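Peptidase S15/CocE/NonD (Thaumarchaeota archaeon SCGC AB-539-E09, PDB 4PF1) acts as an aminopeptidase, a serine peptidase of the alpha/beta hydrolase fold that probably cleaves residues from the amino-terminal ends of peptides. Local coordinates at residues Asp92-Ser95 / Ile100-Tyr103; Ile50-Lys55 / Ser81-Val86; Ala206-Ala211 / Ala243-Arg248; Ala234-Gly239 / Tyr584-Gln589; Thr166-Thr171 / Gln272-Met277. All blocks are in the same frame, centred on the assembly; numbering follows the deposited sequence.

Contact 1: Asp92-Ser95 / Ile100-Tyr103; sequences DTTS and IIVY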
# COMPACT_ATOMS: atom_id res chain seq x y z
N ASP A 92 20.15 -17.51 -11.45
CA ASP A 92 19.74 -16.74 -12.64
C ASP A 92 20.84 -16.68 -13.71
O ASP A 92 20.57 -16.97 -14.87
CB ASP A 92 19.23 -15.32 -12.28
CG ASP A 92 20.13 -14.45 -11.41
OD1 ASP A 92 21.28 -14.87 -11.11
OD2 ASP A 92 19.67 -13.38 -10.96
N THR A 93 22.09 -16.36 -13.31
CA THR A 93 23.20 -16.26 -14.26
C THR A 93 23.62 -17.64 -14.81
O THR A 93 23.97 -17.73 -15.98
CB THR A 93 24.39 -15.50 -13.65
OG1 THR A 93 24.95 -16.27 -12.59
CG2 THR A 93 24.01 -14.12 -13.16
N THR A 94 23.55 -18.71 -13.97
CA THR A 94 23.91 -20.07 -14.41
C THR A 94 22.86 -20.64 -15.37
O THR A 94 23.21 -21.39 -16.29
CB THR A 94 24.13 -21.02 -13.22
OG1 THR A 94 22.93 -21.09 -12.44
CG2 THR A 94 25.31 -20.62 -12.35
N SER A 95 21.57 -20.29 -15.15
CA SER A 95 20.47 -20.71 -16.02
C SER A 95 20.56 -20.01 -17.38
O SER A 95 20.36 -20.65 -18.41
CB SER A 95 19.12 -20.42 -15.37
OG SER A 95 18.05 -20.75 -16.24
N ILE A 100 24.02 -26.94 -16.32
CA ILE A 100 23.14 -27.97 -15.78
C ILE A 100 22.98 -27.62 -14.29
O ILE A 100 23.99 -27.42 -13.60
CB ILE A 100 23.69 -29.41 -16.03
CG1 ILE A 100 23.51 -29.81 -17.51
CG2 ILE A 100 23.02 -30.42 -15.10
CD1 ILE A 100 24.55 -30.80 -18.05
N ILE A 101 21.74 -27.43 -13.83
CA ILE A 101 21.48 -27.06 -12.44
C ILE A 101 20.99 -28.29 -11.67
O ILE A 101 20.00 -28.91 -12.06
CB ILE A 101 20.50 -25.86 -12.34
CG1 ILE A 101 21.05 -24.64 -13.14
CG2 ILE A 101 20.23 -25.48 -10.87
CD1 ILE A 101 20.03 -23.78 -13.76
N VAL A 102 21.72 -28.65 -10.60
CA VAL A 102 21.43 -29.84 -9.81
C VAL A 102 21.16 -29.48 -8.34
O VAL A 102 21.99 -28.83 -7.71
CB VAL A 102 22.56 -30.90 -9.94
CG1 VAL A 102 22.27 -32.12 -9.08
CG2 VAL A 102 22.78 -31.32 -11.39
N TYR A 103 20.03 -29.96 -7.81
CA TYR A 103 19.66 -29.80 -6.40
C TYR A 103 19.47 -31.17 -5.79
O TYR A 103 18.74 -32.00 -6.35
CB TYR A 103 18.40 -28.94 -6.23
CG TYR A 103 18.70 -27.47 -6.13
CD1 TYR A 103 19.10 -26.74 -7.25
CD2 TYR A 103 18.62 -26.80 -4.91
CE1 TYR A 103 19.42 -25.39 -7.15
CE2 TYR A 103 18.91 -25.44 -4.81
CZ TYR A 103 19.32 -24.74 -5.93
OH TYR A 103 19.64 -23.41 -5.84
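Ile101 meets Ser95 and Thr94 where the short helix 92-96 lies over the edge-ward part of the central sheet. The apolar part of the contact is small and rests on one side chain. CD1 of Ile101 comes up against the base of the Ser95 side chain, 3.8 Å from its CB and equally close to its CA. Behind that methyl, CG1 of the same isoleucine passes 4.1 Å from Thr94 OG1, a van der Waals approach only. With CG1 beside the backbone N (chi1 -57°), the longer branch of Ile101 rises to the helix. Its other branch, CG2, lies in the ring plane of Tyr103, at the ring's edge.

In topology this is the end of a beta-alpha-beta crossover of the alpha/beta hydrolase fold: the chain leaves strand 60-67, passes through short helices and returns as strand 100-105, parallel to the first and next to it. Four residues separate the two segments, and the CA atoms nearest each other, those of Ser95 and Ile101, are 7.4 Å apart.

No hydrogen bond crosses the interface. Thr94 OG1, turned between its own N and carbonyl carbon (chi1 59°), bonds to the carbonyl O of Asn91, three residues back, just before the helix. Asp92 OD1 takes a weak, bent bond from Thr93 N at 2.8 Å, with an N-H...acceptor angle of 127°. Helix 347-365 supplies Arg352 for a salt bridge to Asp92 OD2 and Gln357 for Thr93 OG1.

Contact 2: Ile50-Lys55 / Ser81-Val86; sequences IILIPK and SSLSMV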
# COMPACT_ATOMS: atom_id res chain seq x y z
N ILE A 50 17.82 -33.86 -8.11
CA ILE A 50 17.04 -33.22 -9.17
C ILE A 50 18.00 -32.56 -10.15
O ILE A 50 18.68 -31.59 -9.79
CB ILE A 50 16.00 -32.21 -8.59
CG1 ILE A 50 15.15 -32.82 -7.42
CG2 ILE A 50 15.13 -31.58 -9.69
CD1 ILE A 50 14.49 -34.23 -7.68
N ILE A 51 18.06 -33.08 -11.38
CA ILE A 51 18.97 -32.60 -12.43
C ILE A 51 18.17 -31.85 -13.51
O ILE A 51 17.29 -32.43 -14.15
CB ILE A 51 19.79 -33.78 -13.02
CG1 ILE A 51 20.49 -34.60 -11.90
CG2 ILE A 51 20.81 -33.29 -14.06
CD1 ILE A 51 20.53 -36.11 -12.15
N LEU A 52 18.49 -30.56 -13.71
CA LEU A 52 17.82 -29.73 -14.70
C LEU A 52 18.77 -29.47 -15.87
O LEU A 52 19.78 -28.79 -15.72
CB LEU A 52 17.33 -28.40 -14.08
CG LEU A 52 16.53 -28.50 -12.77
CD1 LEU A 52 16.32 -27.13 -12.17
CD2 LEU A 52 15.19 -29.20 -12.98
N ILE A 53 18.46 -30.07 -17.03
CA ILE A 53 19.30 -29.95 -18.21
C ILE A 53 18.61 -29.06 -19.24
O ILE A 53 17.50 -29.39 -19.68
CB ILE A 53 19.67 -31.34 -18.82
CG1 ILE A 53 20.05 -32.37 -17.72
CG2 ILE A 53 20.78 -31.20 -19.87
CD1 ILE A 53 19.78 -33.82 -18.08
N PRO A 54 19.23 -27.93 -19.66
CA PRO A 54 18.60 -27.09 -20.70
C PRO A 54 18.51 -27.86 -22.01
O PRO A 54 19.43 -28.60 -22.35
CB PRO A 54 19.55 -25.88 -20.80
CG PRO A 54 20.42 -25.95 -19.59
CD PRO A 54 20.54 -27.39 -19.24
N LYS A 55 17.38 -27.75 -22.72
CA LYS A 55 17.19 -28.49 -23.97
C LYS A 55 18.13 -28.01 -25.09
O LYS A 55 18.31 -26.81 -25.28
CB LYS A 55 15.73 -28.42 -24.44
CG LYS A 55 14.81 -29.40 -23.71
CD LYS A 55 13.62 -29.81 -24.56
CE LYS A 55 12.79 -30.88 -23.91
NZ LYS A 55 11.75 -30.31 -23.02
N SER A 81 7.17 -23.88 -17.36
CA SER A 81 7.72 -24.61 -18.49
C SER A 81 9.08 -24.02 -18.88
O SER A 81 9.77 -24.56 -19.75
CB SER A 81 6.76 -24.56 -19.68
OG SER A 81 6.44 -23.22 -20.03
N SER A 82 9.46 -22.90 -18.23
CA SER A 82 10.71 -22.18 -18.47
C SER A 82 11.72 -22.44 -17.36
O SER A 82 11.37 -22.35 -16.17
CB SER A 82 10.43 -20.69 -18.61
OG SER A 82 11.62 -19.94 -18.83
N LEU A 83 12.98 -22.75 -17.73
CA LEU A 83 14.07 -23.03 -16.78
C LEU A 83 14.38 -21.81 -15.91
O LEU A 83 14.64 -21.95 -14.72
CB LEU A 83 15.34 -23.49 -17.53
CG LEU A 83 16.59 -23.80 -16.67
CD1 LEU A 83 16.35 -24.97 -15.71
CD2 LEU A 83 17.81 -24.04 -17.53
N SER A 84 14.30 -20.60 -16.50
CA SER A 84 14.55 -19.33 -15.83
C SER A 84 13.58 -19.08 -14.65
O SER A 84 13.94 -18.35 -13.72
CB SER A 84 14.43 -18.18 -16.82
OG SER A 84 13.15 -18.17 -17.43
N MET A 85 12.37 -19.67 -14.70
CA MET A 85 11.31 -19.46 -13.71
C MET A 85 11.25 -20.52 -12.60
O MET A 85 10.64 -20.26 -11.56
CB MET A 85 9.94 -19.40 -14.41
CG MET A 85 9.80 -18.24 -15.38
SD MET A 85 9.65 -16.63 -14.55
CE MET A 85 8.00 -16.76 -13.84
N VAL A 86 11.84 -21.72 -12.81
CA VAL A 86 11.77 -22.81 -11.82
C VAL A 86 12.93 -22.76 -10.81
O VAL A 86 12.78 -23.24 -9.68
CB VAL A 86 11.68 -24.22 -12.48
CG1 VAL A 86 10.33 -24.42 -13.16
CG2 VAL A 86 12.83 -24.48 -13.45
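Near the end of strand 46-54, the second strand of the hydrolase sheet, Leu52 and Pro54 receive Leu83 from a short, weakly bonded helical turn. Leu83 is forked over the strand, one methyl to each residue. Its CD1 lies 3.9 Å from Leu52 CB, with Leu52 CD1 slightly farther off. Its CD2 rests on the proline ring, 3.8 Å from Pro54 CG. The fork reaches this far because Leu83 CG stands anti to the backbone N (chi1 179°), extending the side chain toward the sheet. An alanine here, lacking the two methyls that rest on Leu52 CB and the Pro54 ring, would probably open a gap beneath the turn.

The turn belongs to the connection from strand 60-67 to strand 100-105, which in the alpha/beta hydrolase fold carries helices over one face of the sheet. Here the chain reaches as far as strand 46-54, two places along from strand 60-67, and the CA atoms of Pro54 and Leu83 come within 7.2 Å. The start of the turn is fixed by polar bonds: Met85 N reaches Ser82 O at 3.2 Å, and the hydroxyls Ser82 OG and Ser84 OG share a hydrogen bond of 2.7 Å. Asp31 OD1 accepts from Leu83 N. Glu514 of a second subunit packs on Ser82 and Met85, and Pro516 of that subunit on Ser84.

Contact 3: Ala206-Ala211 / Ala243-Arg248; sequences ASLPYA and AMAASR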
# COMPACT_ATOMS: atom_id res chain seq x y z
N ALA A 206 15.18 -18.43 16.81
CA ALA A 206 15.74 -18.96 15.57
C ALA A 206 16.07 -20.45 15.70
O ALA A 206 16.18 -21.13 14.67
CB ALA A 206 16.99 -18.18 15.20
N SER A 207 16.22 -20.96 16.93
CA SER A 207 16.62 -22.35 17.14
C SER A 207 15.45 -23.32 17.33
O SER A 207 15.36 -24.30 16.58
CB SER A 207 17.57 -22.46 18.32
OG SER A 207 18.71 -21.64 18.14
N LEU A 208 14.59 -23.10 18.35
CA LEU A 208 13.50 -24.02 18.72
C LEU A 208 12.50 -24.30 17.57
O LEU A 208 12.33 -25.48 17.24
CB LEU A 208 12.75 -23.55 19.98
CG LEU A 208 13.57 -23.44 21.28
CD1 LEU A 208 12.71 -22.97 22.43
CD2 LEU A 208 14.23 -24.76 21.64
N PRO A 209 11.85 -23.29 16.91
CA PRO A 209 10.91 -23.62 15.81
C PRO A 209 11.60 -24.32 14.64
O PRO A 209 11.01 -25.23 14.05
CB PRO A 209 10.36 -22.25 15.39
CG PRO A 209 10.60 -21.36 16.57
CD PRO A 209 11.89 -21.84 17.16
N TYR A 210 12.85 -23.93 14.32
CA TYR A 210 13.63 -24.50 13.23
C TYR A 210 13.99 -25.97 13.50
O TYR A 210 13.83 -26.80 12.61
CB TYR A 210 14.89 -23.67 12.96
CG TYR A 210 15.76 -24.21 11.84
CD1 TYR A 210 16.83 -25.05 12.11
CD2 TYR A 210 15.53 -23.84 10.52
CE1 TYR A 210 17.64 -25.54 11.09
CE2 TYR A 210 16.33 -24.33 9.49
CZ TYR A 210 17.39 -25.18 9.78
OH TYR A 210 18.19 -25.65 8.78
N ALA A 211 14.49 -26.28 14.72
CA ALA A 211 14.82 -27.66 15.09
C ALA A 211 13.56 -28.54 15.06
O ALA A 211 13.62 -29.66 14.57
CB ALA A 211 15.47 -27.71 16.47
N ALA A 243 11.52 -24.64 28.99
CA ALA A 243 10.07 -24.78 29.18
C ALA A 243 9.32 -24.55 27.87
O ALA A 243 8.23 -25.09 27.70
CB ALA A 243 9.58 -23.82 30.25
N MET A 244 9.90 -23.76 26.95
CA MET A 244 9.29 -23.52 25.64
C MET A 244 9.42 -24.79 24.78
O MET A 244 8.47 -25.18 24.11
CB MET A 244 9.92 -22.31 24.93
CG MET A 244 9.14 -21.84 23.71
SD MET A 244 7.58 -21.01 24.13
CE MET A 244 6.99 -20.63 22.52
N ALA A 245 10.60 -25.44 24.84
CA ALA A 245 10.87 -26.68 24.11
C ALA A 245 10.05 -27.85 24.68
O ALA A 245 9.52 -28.65 23.91
CB ALA A 245 12.36 -27.01 24.16
N ALA A 246 9.90 -27.91 26.02
CA ALA A 246 9.11 -28.94 26.70
C ALA A 246 7.61 -28.76 26.42
O ALA A 246 6.90 -29.77 26.34
CB ALA A 246 9.37 -28.90 28.20
N SER A 247 7.13 -27.50 26.24
CA SER A 247 5.72 -27.22 25.93
C SER A 247 5.32 -27.74 24.53
O SER A 247 4.14 -27.94 24.26
CB SER A 247 5.42 -25.73 26.05
OG SER A 247 6.00 -24.97 25.00
N ARG A 248 6.33 -28.00 23.67
CA ARG A 248 6.12 -28.52 22.31
C ARG A 248 6.53 -30.00 22.21
O ARG A 248 6.41 -30.60 21.14
CB ARG A 248 6.89 -27.67 21.28
CG ARG A 248 6.03 -26.59 20.61
CD ARG A 248 5.67 -25.47 21.56
NE ARG A 248 5.03 -24.36 20.87
CZ ARG A 248 4.47 -23.33 21.49
NH1 ARG A 248 4.45 -23.27 22.82
NH2 ARG A 248 3.91 -22.35 20.79
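The two helices come close at Leu208 and Ala245, whose CA atoms are 6.6 Å apart, and helix 204-215 is kinked just there, since the backbone N atoms of Pro209 and Tyr210 make no bond to the preceding turn. Leu208 does all the touching from its side, and its two methyls part company. CD1 lies 3.8 Å from Met244 CB and also brushes the CG beyond it; CD2 rests 3.9 Å from Ala245 CB. The small alanine lets the leucine tip come up beside the second helix, while Trp256 of helix 254-261 packs on both Leu208 and Ala245.

Both helices belong to the helical region inserted between strands 178-184 and 287-292, a place where alpha/beta hydrolases commonly carry a cap over the catalytic domain.

Met244 uses its far end differently. Its chain leaves anti to the backbone N and then bends at chi2 (72°), carrying CE over one face of the Arg248 guanidinium, 3.5 Å above the plane and offset toward the rim. In that same plane NH1 of Arg248 gives a hydrogen bond to Ser247 OG at 3.2 Å. The serine hydroxyl in turn donates to Met244 O at 2.6 Å, approaching 31° out of the carbonyl plane. Arg248 also makes a cation-pi contact with Trp225 and a bond to its carbonyl O.

Contact 4: Ala234-Gly239 / Tyr584-Gln589; sequences AYLRAG and YDRNPQ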
# COMPACT_ATOMS: atom_id res chain seq x y z
N ALA A 234 4.74 -14.82 24.46
CA ALA A 234 4.84 -16.29 24.50
C ALA A 234 6.11 -16.78 25.21
O ALA A 234 6.02 -17.60 26.12
CB ALA A 234 4.76 -16.87 23.09
N TYR A 235 7.29 -16.27 24.79
CA TYR A 235 8.58 -16.69 25.34
C TYR A 235 8.79 -16.19 26.79
O TYR A 235 9.40 -16.91 27.59
CB TYR A 235 9.74 -16.26 24.43
CG TYR A 235 9.88 -17.14 23.20
CD1 TYR A 235 9.15 -16.87 22.04
CD2 TYR A 235 10.71 -18.25 23.20
CE1 TYR A 235 9.25 -17.68 20.91
CE2 TYR A 235 10.83 -19.07 22.07
CZ TYR A 235 10.09 -18.78 20.93
OH TYR A 235 10.19 -19.58 19.82
N LEU A 236 8.24 -15.01 27.14
CA LEU A 236 8.33 -14.46 28.51
C LEU A 236 7.50 -15.29 29.50
O LEU A 236 7.97 -15.55 30.61
CB LEU A 236 7.89 -12.98 28.54
CG LEU A 236 8.12 -12.20 29.86
CD1 LEU A 236 9.60 -12.18 30.25
CD2 LEU A 236 7.58 -10.78 29.75
N ARG A 237 6.29 -15.73 29.08
CA ARG A 237 5.40 -16.56 29.91
C ARG A 237 6.01 -17.94 30.16
O ARG A 237 5.79 -18.51 31.23
CB ARG A 237 4.02 -16.70 29.26
CG ARG A 237 3.16 -15.45 29.40
CD ARG A 237 1.77 -15.69 28.85
NE ARG A 237 1.16 -14.47 28.32
CZ ARG A 237 -0.01 -14.43 27.68
NH1 ARG A 237 -0.70 -15.54 27.50
NH2 ARG A 237 -0.48 -13.28 27.23
N ALA A 238 6.78 -18.47 29.19
CA ALA A 238 7.48 -19.76 29.32
C ALA A 238 8.61 -19.66 30.35
O ALA A 238 8.90 -20.64 31.04
CB ALA A 238 8.02 -20.21 27.97
N GLY A 239 9.21 -18.48 30.47
CA GLY A 239 10.27 -18.20 31.44
C GLY A 239 11.66 -18.46 30.90
O GLY A 239 12.50 -17.57 30.89
N TYR A 584 16.75 -13.50 21.79
CA TYR A 584 17.66 -14.09 22.77
C TYR A 584 16.92 -14.35 24.07
O TYR A 584 16.11 -13.53 24.49
CB TYR A 584 18.87 -13.18 23.02
CG TYR A 584 19.76 -13.03 21.80
CD1 TYR A 584 19.56 -12.01 20.89
CD2 TYR A 584 20.77 -13.95 21.55
CE1 TYR A 584 20.36 -11.89 19.75
CE2 TYR A 584 21.59 -13.83 20.43
CZ TYR A 584 21.37 -12.81 19.52
OH TYR A 584 22.16 -12.70 18.41
N ASP A 585 17.20 -15.50 24.73
CA ASP A 585 16.58 -15.78 26.02
C ASP A 585 17.17 -14.84 27.08
O ASP A 585 18.28 -14.33 26.90
CB ASP A 585 16.72 -17.27 26.42
CG ASP A 585 18.14 -17.77 26.65
OD1 ASP A 585 19.09 -17.10 26.21
OD2 ASP A 585 18.28 -18.87 27.22
N ARG A 586 16.41 -14.54 28.13
CA ARG A 586 16.85 -13.61 29.17
C ARG A 586 17.95 -14.19 30.02
O ARG A 586 17.88 -15.36 30.41
CB ARG A 586 15.70 -13.22 30.11
CG ARG A 586 14.51 -12.57 29.43
CD ARG A 586 13.31 -12.56 30.35
NE ARG A 586 12.94 -13.91 30.82
CZ ARG A 586 12.45 -14.17 32.02
NH1 ARG A 586 12.27 -13.20 32.90
NH2 ARG A 586 12.15 -15.41 32.36
N ASN A 587 18.92 -13.35 30.38
CA ASN A 587 19.92 -13.73 31.36
C ASN A 587 19.26 -13.56 32.73
O ASN A 587 18.65 -12.51 32.98
CB ASN A 587 21.19 -12.89 31.22
CG ASN A 587 22.35 -13.43 32.01
OD1 ASN A 587 22.33 -13.51 33.24
ND2 ASN A 587 23.41 -13.82 31.31
N PRO A 588 19.29 -14.59 33.61
CA PRO A 588 18.62 -14.45 34.93
C PRO A 588 19.21 -13.33 35.79
O PRO A 588 18.51 -12.80 36.66
CB PRO A 588 18.83 -15.82 35.58
CG PRO A 588 19.17 -16.74 34.46
CD PRO A 588 19.92 -15.92 33.47
N GLN A 589 20.48 -12.96 35.52
CA GLN A 589 21.25 -11.92 36.22
C GLN A 589 21.71 -12.41 37.62
O GLN A 589 22.29 -11.65 38.39
CB GLN A 589 20.54 -10.55 36.24
CG GLN A 589 20.29 -10.04 34.82
CD GLN A 589 19.74 -8.65 34.68
OE1 GLN A 589 19.87 -8.03 33.62
NE2 GLN A 589 19.05 -8.14 35.69
O HOH W 1 13.84 -16.01 28.84
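A short, nearly straight hydrogen bond marks this contact: Arg586 NH2 donates to Gly239 O at 2.6 Å, at an angle of 169°. The nitrogen meets a lone pair of the oxygen in the carbonyl plane, and the oxygen lies in the guanidinium plane. Gly239 follows helix 231-238 with a positive phi of 90°; a side chain there would jam against the carbonyl O of Ala238.

A water doubles the link, donating to Gly239 O at 2.9 Å and accepting from both Arg586 N and Arg586 NE, each 3.0 Å away. Arg586 bends at chi3 (-57°), which turns NE back to the water that its own backbone N holds. Leu236 crosses it at about a right angle, its CD1 lying 3.5 Å above one face of the guanidinium, offset toward the rim. The third nitrogen, NH1, bonds to Pro432 O, and Tyr603 makes a cation-pi contact. Set at the helix's carboxy-terminal end, the positive charge may be favourably placed. A methionine in its place would probably leave Gly239 O and Pro432 O without their charged donor and the water less firmly held.

Just beyond, Asn587 OD1 accepts from Gln589 N at 3.0 Å, an Asx turn that shapes the loop. The whole is an interdomain contact, joining a helix of the S15 catalytic region to a loop of the C-terminal non-catalytic beta domain.

Contact 5: Thr166-Thr171 / Gln272-Met277; sequences TTLMCT and QAMDKM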
# COMPACT_ATOMS: atom_id res chain seq x y z
N THR A 166 27.04 -26.83 3.20
CA THR A 166 27.24 -28.03 2.37
C THR A 166 28.24 -27.73 1.24
O THR A 166 29.01 -28.61 0.89
CB THR A 166 25.92 -28.58 1.83
OG1 THR A 166 25.29 -27.61 1.00
CG2 THR A 166 24.97 -29.04 2.94
N THR A 167 28.25 -26.47 0.73
CA THR A 167 29.18 -26.00 -0.31
C THR A 167 30.63 -26.08 0.24
O THR A 167 31.53 -26.54 -0.47
CB THR A 167 28.80 -24.57 -0.76
OG1 THR A 167 27.56 -24.61 -1.45
CG2 THR A 167 29.86 -23.92 -1.64
N LEU A 168 30.84 -25.66 1.50
CA LEU A 168 32.15 -25.72 2.16
C LEU A 168 32.61 -27.17 2.33
O LEU A 168 33.80 -27.45 2.19
CB LEU A 168 32.11 -25.03 3.53
CG LEU A 168 31.89 -23.52 3.55
CD1 LEU A 168 31.60 -23.04 4.96
CD2 LEU A 168 33.08 -22.77 2.96
N MET A 169 31.66 -28.09 2.61
CA MET A 169 31.96 -29.52 2.80
C MET A 169 32.40 -30.19 1.48
O MET A 169 33.06 -31.23 1.53
CB MET A 169 30.77 -30.25 3.41
CG MET A 169 30.59 -29.98 4.91
SD MET A 169 31.91 -30.72 5.90
CE MET A 169 31.38 -30.29 7.50
N CYS A 170 32.09 -29.57 0.31
CA CYS A 170 32.50 -30.08 -1.01
C CYS A 170 34.02 -29.96 -1.19
O CYS A 170 34.61 -30.71 -1.98
CB CYS A 170 31.76 -29.34 -2.13
SG CYS A 170 29.96 -29.51 -2.09
N THR A 171 34.66 -29.01 -0.48
CA THR A 171 36.09 -28.70 -0.58
C THR A 171 36.97 -29.65 0.27
O THR A 171 38.19 -29.59 0.16
CB THR A 171 36.36 -27.23 -0.22
OG1 THR A 171 36.22 -27.03 1.18
CG2 THR A 171 35.46 -26.27 -0.97
N GLN A 272 33.30 -28.38 15.59
CA GLN A 272 32.40 -28.15 14.45
C GLN A 272 32.61 -26.79 13.76
O GLN A 272 32.04 -26.57 12.69
CB GLN A 272 30.94 -28.29 14.88
CG GLN A 272 30.49 -29.73 15.01
CD GLN A 272 29.05 -29.82 15.43
OE1 GLN A 272 28.15 -29.98 14.60
NE2 GLN A 272 28.80 -29.69 16.71
N ALA A 273 33.42 -25.88 14.36
CA ALA A 273 33.70 -24.56 13.78
C ALA A 273 34.36 -24.72 12.40
O ALA A 273 35.45 -25.28 12.30
CB ALA A 273 34.58 -23.74 14.71
N MET A 274 33.63 -24.31 11.35
CA MET A 274 34.04 -24.47 9.95
C MET A 274 35.32 -23.72 9.60
O MET A 274 36.09 -24.20 8.78
CB MET A 274 32.91 -24.06 9.01
CG MET A 274 31.71 -24.98 9.09
SD MET A 274 32.14 -26.70 8.75
CE MET A 274 32.02 -26.70 6.96
N ASP A 275 35.56 -22.55 10.23
CA ASP A 275 36.78 -21.76 10.01
C ASP A 275 38.00 -22.51 10.57
O ASP A 275 39.03 -22.58 9.91
CB ASP A 275 36.65 -20.36 10.65
CG ASP A 275 36.45 -20.37 12.15
OD1 ASP A 275 35.46 -20.98 12.62
OD2 ASP A 275 37.27 -19.75 12.86
N LYS A 276 37.85 -23.11 11.77
CA LYS A 276 38.92 -23.86 12.43
C LYS A 276 39.16 -25.20 11.72
O LYS A 276 40.32 -25.58 11.54
CB LYS A 276 38.58 -24.07 13.92
CG LYS A 276 38.62 -22.77 14.73
CD LYS A 276 38.00 -22.94 16.11
CE LYS A 276 38.03 -21.66 16.92
NZ LYS A 276 37.03 -20.66 16.43
N MET A 277 38.08 -25.86 11.25
CA MET A 277 38.14 -27.13 10.52
C MET A 277 38.83 -26.95 9.15
O MET A 277 39.79 -27.67 8.86
CB MET A 277 36.72 -27.72 10.36
CG MET A 277 36.70 -29.16 9.85
SD MET A 277 36.73 -29.28 8.04
CE MET A 277 35.01 -28.99 7.66
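Leu168 O takes two bonds from one residue, Thr171: the hydroxyl OG1 at 2.7 Å, in the carbonyl plane with a C=O...donor angle of 153°, and the backbone N at 3.2 Å. They tie the chain back on itself near the carboxy-terminal part of helix 162-169, and the Leu168 side chain points across to helix 274-279.

There a cluster of methionine methyls carries the contact. Met274 CE is its middle, 3.8 Å from Leu168 CB on one side and 3.7 Å from Met169 CE on another. The Met274 chain bends at chi2 and again at chi3 (-86°), curling the methyl round to lie against both Leu168 and Met169. Met169 sets off less directly toward the other helix, but its bent chain carries the methyl over, crossing Met274 and Met277 at about right angles. Met277 adds its own CE, 3.9 Å from Met169 CE.

Helix 162-169 follows strand 154-160 at what is probably the nucleophile elbow of the alpha/beta hydrolase fold. Its partner helix is the last one before strand 287-292 and begins behind Ala273 at the N-cap; Met277 N bonds to Ala273 O at 2.9 Å. Pro183 of the next strand packs on Leu168, and His133 on Met169. Asp275 makes a salt bridge with Lys304, and a glycerol, probably from crystallisation, lies about 4 Å from the Met274 side chain.

Overall arrangement
Contacts 1 and 2 are neighbours, with centres 8 Å apart: strands 100-105 and 46-54 are adjacent, Ile101 O and Leu52 N 2.8 Å apart and probably hydrogen-bonded, and Ser95 OG packs 3.4 Å from Leu83 CG. Contacts 3 and 4, 13 Å between centres, meet in the helical region, where Met244 CG touches Tyr235 CE2 at 3.6 Å. Contact 4 then ties that region to the C-terminal domain, with its centre 43 Å from that of contact 1, across the chain's centre. Contact 5 stands between the groups, 23 Å from contact 1 and 27 Å from contact 3 by centres; its helix 162-169 follows Ser161, probably the nucleophile of a triad with His328 and Asp295.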